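Local coordinates for protein restriction endonuclease S subunits (Thermoanaerobacter tengcongensis, PDB 3OKG) that probably serves as the DNA-specificity subunit of a type I restriction-modification methyltransferase, assembling with M polypeptides and binding DNA, at residues V54-I59 against T116-I121; T143-A148 against Y165-P170. All blocks are in the same frame, centred on the assembly; numbering follows the deposited sequence.

Contact 1. Residues V54-I59 against T116-I121. With SO4 (sulfate ion), chain D.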
loop_
_atom_site.group_PDB
_atom_site.type_symbol
_atom_site.label_atom_id
_atom_site.label_comp_id
_atom_site.label_asym_id
_atom_site.label_seq_id
_atom_site.Cartn_x
_atom_site.Cartn_y
_atom_site.Cartn_z
ATOM N N VAL A 54 6.149 6.963 29.145
ATOM C CA VAL A 54 6.302 6.797 27.701
ATOM C C VAL A 54 7.271 5.634 27.384
ATOM O O VAL A 54 8.469 5.741 27.599
ATOM C CB VAL A 54 6.836 8.097 27.049
ATOM C CG1 VAL A 54 6.821 7.953 25.537
ATOM C CG2 VAL A 54 5.993 9.328 27.490
ATOM N N ASP A 55 6.746 4.517 26.895
ATOM C CA ASP A 55 7.600 3.443 26.420
ATOM C C ASP A 55 7.525 3.430 24.914
ATOM O O ASP A 55 6.886 4.290 24.313
ATOM C CB ASP A 55 7.196 2.084 27.006
ATOM C CG ASP A 55 5.772 1.689 26.669
ATOM O OD1 ASP A 55 5.053 2.445 25.978
ATOM O OD2 ASP A 55 5.367 0.606 27.120
ATOM N N ILE A 56 8.194 2.457 24.303
ATOM C CA ILE A 56 8.236 2.345 22.851
ATOM C C ILE A 56 6.837 2.190 22.268
ATOM O O ILE A 56 6.501 2.813 21.261
ATOM C CB ILE A 56 9.103 1.154 22.402
ATOM C CG1 ILE A 56 10.553 1.353 22.849
ATOM C CG2 ILE A 56 9.025 0.978 20.892
ATOM C CD1 ILE A 56 11.136 2.692 22.457
ATOM N N SER A 57 6.024 1.354 22.906
ATOM C CA SER A 57 4.666 1.122 22.443
ATOM C C SER A 57 3.836 2.407 22.417
ATOM O O SER A 57 2.842 2.474 21.683
ATOM C CB SER A 57 3.970 0.038 23.284
ATOM O OG SER A 57 3.390 0.615 24.441
ATOM N N ALA A 58 4.230 3.424 23.191
ATOM C CA ALA A 58 3.473 4.683 23.254
ATOM C C ALA A 58 3.597 5.532 21.990
ATOM O O ALA A 58 2.849 6.499 21.798
ATOM C CB ALA A 58 3.906 5.519 24.477
ATOM N N ILE A 59 4.573 5.192 21.156
ATOM C CA ILE A 59 4.893 5.997 19.979
ATOM C C ILE A 59 4.283 5.432 18.691
ATOM O O ILE A 59 4.384 4.220 18.409
ATOM C CB ILE A 59 6.424 6.125 19.806
ATOM C CG1 ILE A 59 7.006 6.874 21.019
ATOM C CG2 ILE A 59 6.792 6.875 18.506
ATOM C CD1 ILE A 59 8.440 7.313 20.853
ATOM N N THR A 116 14.280 3.933 29.806
ATOM C CA THR A 116 15.736 4.046 29.611
ATOM C C THR A 116 16.136 3.594 28.203
ATOM O O THR A 116 17.265 3.821 27.764
ATOM C CB THR A 116 16.494 3.159 30.617
ATOM O OG1 THR A 116 15.927 1.846 30.573
ATOM C CG2 THR A 116 16.386 3.733 32.029
ATOM N N GLY A 117 15.228 2.910 27.518
ATOM C CA GLY A 117 15.453 2.539 26.128
ATOM C C GLY A 117 15.463 3.706 25.139
ATOM O O GLY A 117 15.775 3.511 23.955
ATOM N N PHE A 118 15.097 4.907 25.600
ATOM C CA PHE A 118 15.223 6.110 24.766
ATOM C C PHE A 118 16.430 6.925 25.123
ATOM O O PHE A 118 16.704 7.202 26.301
ATOM C CB PHE A 118 14.026 7.061 24.933
ATOM C CG PHE A 118 12.708 6.517 24.432
ATOM C CD1 PHE A 118 12.403 6.542 23.073
ATOM C CD2 PHE A 118 11.739 6.061 25.325
ATOM C CE1 PHE A 118 11.166 6.067 22.590
ATOM C CE2 PHE A 118 10.485 5.595 24.857
ATOM C CZ PHE A 118 10.193 5.605 23.486
ATOM N N CYS A 119 17.123 7.397 24.099
ATOM C CA CYS A 119 18.081 8.472 24.293
ATOM C C CYS A 119 17.318 9.802 24.378
ATOM O O CYS A 119 16.523 10.117 23.484
ATOM C CB CYS A 119 19.047 8.512 23.099
ATOM S SG CYS A 119 20.185 9.894 23.149
ATOM N N VAL A 120 17.572 10.589 25.421
ATOM C CA VAL A 120 16.811 11.846 25.623
ATOM C C VAL A 120 17.650 13.022 25.106
ATOM O O VAL A 120 18.730 13.275 25.589
ATOM C CB VAL A 120 16.394 12.068 27.109
ATOM C CG1 VAL A 120 15.649 13.396 27.253
ATOM C CG2 VAL A 120 15.440 10.938 27.596
ATOM N N ILE A 121 17.140 13.693 24.086
ATOM C CA ILE A 121 17.862 14.715 23.361
ATOM C C ILE A 121 17.187 16.048 23.665
ATOM O O ILE A 121 16.139 16.360 23.091
ATOM C CB ILE A 121 17.781 14.400 21.837
ATOM C CG1 ILE A 121 18.623 13.151 21.512
ATOM C CG2 ILE A 121 18.179 15.605 21.005
ATOM C CD1 ILE A 121 18.151 12.415 20.212
HETATM S S SO4 D . 10.504 -0.217 26.174
HETATM O O1 SO4 D . 11.304 -0.190 27.386
HETATM O O2 SO4 D . 10.253 1.164 25.749
HETATM O O3 SO4 D . 11.253 -0.870 25.105
HETATM O O4 SO4 D . 9.250 -0.898 26.423
#

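Contact 2. Residues T143-A148 against Y165-P170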
loop_
_atom_site.group_PDB
_atom_site.type_symbol
_atom_site.label_atom_id
_atom_site.label_comp_id
_atom_site.label_asym_id
_atom_site.label_seq_id
_atom_site.Cartn_x
_atom_site.Cartn_y
_atom_site.Cartn_z
ATOM N N THR A 143 20.266 7.614 11.518
ATOM C CA THR A 143 20.232 6.153 11.578
ATOM C C THR A 143 21.475 5.547 11.015
ATOM O O THR A 143 22.085 4.642 11.589
ATOM C CB THR A 143 19.156 5.623 10.598
ATOM O OG1 THR A 143 17.914 6.242 10.878
ATOM C CG2 THR A 143 19.027 4.090 10.644
ATOM N N ASN A 144 21.828 6.034 9.832
ATOM C CA ASN A 144 22.857 5.404 9.040
ATOM C C ASN A 144 24.243 5.608 9.659
ATOM O O ASN A 144 25.222 4.947 9.270
ATOM C CB ASN A 144 22.772 5.915 7.604
ATOM C CG ASN A 144 21.529 5.360 6.835
ATOM O OD1 ASN A 144 20.802 4.466 7.313
ATOM N ND2 ASN A 144 21.295 5.902 5.637
ATOM N N GLN A 145 24.319 6.499 10.645
ATOM C CA GLN A 145 25.591 6.751 11.338
ATOM C C GLN A 145 25.803 5.856 12.560
ATOM O O GLN A 145 26.897 5.819 13.152
ATOM C CB GLN A 145 25.674 8.210 11.771
ATOM C CG GLN A 145 25.827 9.199 10.639
ATOM C CD GLN A 145 25.975 10.602 11.196
ATOM O OE1 GLN A 145 26.918 10.882 11.923
ATOM N NE2 GLN A 145 25.028 11.479 10.884
ATOM N N LEU A 146 24.764 5.121 12.945
ATOM C CA LEU A 146 24.843 4.331 14.175
ATOM C C LEU A 146 25.464 2.969 13.878
ATOM O O LEU A 146 24.799 2.035 13.440
ATOM C CB LEU A 146 23.452 4.191 14.801
ATOM C CG LEU A 146 22.883 5.561 15.189
ATOM C CD1 LEU A 146 21.432 5.354 15.647
ATOM C CD2 LEU A 146 23.710 6.220 16.281
ATOM N N THR A 147 26.757 2.859 14.112
ATOM C CA THR A 147 27.462 1.675 13.652
ATOM C C THR A 147 27.021 0.360 14.290
ATOM O O THR A 147 27.038 -0.678 13.621
ATOM C CB THR A 147 28.975 1.884 13.800
ATOM O OG1 THR A 147 29.296 2.103 15.174
ATOM C CG2 THR A 147 29.331 3.082 13.030
ATOM N N ALA A 148 26.610 0.404 15.561
ATOM C CA ALA A 148 26.160 -0.802 16.247
ATOM C C ALA A 148 24.885 -1.399 15.633
ATOM O O ALA A 148 24.511 -2.531 15.962
ATOM C CB ALA A 148 25.961 -0.554 17.752
ATOM N N TYR A 165 24.337 10.684 20.578
ATOM C CA TYR A 165 24.842 12.036 20.803
ATOM C C TYR A 165 26.065 12.316 19.914
ATOM O O TYR A 165 26.345 13.461 19.593
ATOM C CB TYR A 165 25.230 12.273 22.265
ATOM C CG TYR A 165 24.088 12.195 23.260
ATOM C CD1 TYR A 165 22.883 12.887 23.040
ATOM C CD2 TYR A 165 24.228 11.482 24.433
ATOM C CE1 TYR A 165 21.829 12.824 23.977
ATOM C CE2 TYR A 165 23.206 11.428 25.372
ATOM C CZ TYR A 165 22.009 12.105 25.143
ATOM O OH TYR A 165 20.988 12.008 26.081
ATOM N N ASN A 166 26.776 11.267 19.509
ATOM C CA ASN A 166 27.990 11.455 18.712
ATOM C C ASN A 166 27.750 11.653 17.226
ATOM O O ASN A 166 28.675 11.994 16.473
ATOM C CB ASN A 166 28.960 10.275 18.933
ATOM C CG ASN A 166 29.669 10.367 20.266
ATOM O OD1 ASN A 166 29.760 11.450 20.852
ATOM N ND2 ASN A 166 30.181 9.231 20.758
ATOM N N THR A 167 26.512 11.448 16.783
ATOM C CA THR A 167 26.242 11.553 15.354
ATOM C C THR A 167 26.427 12.995 14.909
ATOM O O THR A 167 26.223 13.912 15.698
ATOM C CB THR A 167 24.816 11.022 14.956
ATOM O OG1 THR A 167 23.802 11.819 15.584
ATOM C CG2 THR A 167 24.640 9.523 15.317
ATOM N N LEU A 168 26.819 13.193 13.649
ATOM C CA LEU A 168 26.956 14.532 13.082
ATOM C C LEU A 168 25.644 15.050 12.520
ATOM O O LEU A 168 24.929 14.304 11.866
ATOM C CB LEU A 168 27.962 14.513 11.914
ATOM C CG LEU A 168 29.411 14.267 12.300
ATOM C CD1 LEU A 168 30.342 14.388 11.042
ATOM C CD2 LEU A 168 29.816 15.257 13.382
ATOM N N ILE A 169 25.370 16.343 12.716
ATOM C CA ILE A 169 24.154 16.959 12.206
ATOM C C ILE A 169 24.470 18.325 11.580
ATOM O O ILE A 169 25.344 19.021 12.056
ATOM C CB ILE A 169 23.104 17.175 13.352
ATOM C CG1 ILE A 169 23.649 18.094 14.452
ATOM C CG2 ILE A 169 22.635 15.811 13.911
ATOM C CD1 ILE A 169 22.519 18.860 15.289
ATOM N N PRO A 170 23.743 18.695 10.514
ATOM C CA PRO A 170 23.884 20.016 9.918
ATOM C C PRO A 170 23.089 21.002 10.763
ATOM O O PRO A 170 21.936 20.725 11.125
ATOM C CB PRO A 170 23.194 19.866 8.560
ATOM C CG PRO A 170 22.306 18.706 8.677
ATOM C CD PRO A 170 22.586 17.985 9.964
#

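Contact 1. Residues V54-I59 against T116-I121
Val54, Ile56 and Ile59 receive the ring of Phe118 where two small beta-sheets meet in the first DNA specificity domain: residues 54-59 lead off the end of strand 50-54 through a 3-10 turn, and Phe118 opens strand 118-121. With CG beside its own backbone N and anti to the carbonyl carbon (chi1 -66°), Phe118 sends its ring into the bend of the turn. One face is taken by the CD1 methyl of Ile56, 3.2 Å from Phe118 CZ, a tight fit. Its second torsion of -52° bends CD1 out of an extended chain and over the ring. Ile59 arrives from the opposite direction and meets the ring obliquely, its CD1 3.5 Å from Phe118 CE1. Backbone carbonyls approach the ring's rim: Val54 O lies 3.4 Å from Phe118 CE2, near the ring plane, and Asp55 O faces CZ at the edge. The ring spans the junction between the end of a four-stranded mixed sheet, where Val54 pairs with strand 113-115, and the three-stranded antiparallel sheet that holds strand 118-121; Ile91 of the latter touches both Val54 and Phe118. An alanine in place of Phe118 would probably open a gap between the methyls of Ile56 and Ile59 and leave the turn less firmly fixed against the second sheet. The turn has internal ties as well: Asp55 OD1 accepts a bond of 2.9 Å from Ser57 OG on the syn side, 33° out of the carboxylate plane, and Ala58 N closes the 3-10 turn on Asp55 O. Ile56 N donates to O2 of a sulfate, probably from the crystallisation liquor, at 2.8 Å; Ser115 OG and Arg80 NH1 hold the same anion.

Contact 2. Residues T143-A148 against Y165-P170
Gln145 reaches from the type I beta turn Thr143-Leu146, at the end of helix 140-143, to the edge of strand 168-171, whose other edge pairs antiparallel with strand 27-30 in a two-stranded sheet of the DNA specificity domain. Its CB rests 3.9 Å from Thr167 CG2. Beyond CG the chain runs extended (chi2 -177°), which brings the carboxamide to the backbone of Leu168, and the last torsion turns the amide so that both its polar ends meet that one residue. OE1 accepts from Leu168 N at 2.9 Å, with an N-H...O angle of 165° and the donor tilted a little from the carbonyl plane; OE1 also lies against Thr167 CA, at 3.6 Å. NE2 donates to Leu168 O at 3.0 Å, almost straight at 173°, along a lone pair in the carbonyl plane. The carboxamide thus pairs with Leu168 much as a neighbouring peptide group would, using its N-H and C=O, which face away from strand 27-30, while Thr167 and Ile169 bond to Leu31 and Val29 on the other edge. NE2 also donates to Phe141 O, which ties the amide back to the preceding helical segment. Thr167 turns its hydroxyl to Val164 O; this leaves its CG2 methyl pointing at the turn, where it meets Leu146 CD2 at 3.6 Å.

Contacts 1 and 2 lie in the same specificity domain, their centres about 18 Å apart, and follow one another along the chain. Contact 1 is the more buried, joining two beta-sheets through apolar packing round an aromatic ring; contact 2 is only partly buried and works chiefly through amide-to-backbone hydrogen bonds, pinning a turn to a strand edge. They share no segment, yet they touch: Tyr165 OH is probably hydrogen-bonded to Val120 O at 2.6 Å, and Cys119 SG packs 3.5 Å from Tyr165 CE1. Strand 118-121 thus faces the turn of contact 1 through Phe118 and the end of helix 161-165 through Cys119.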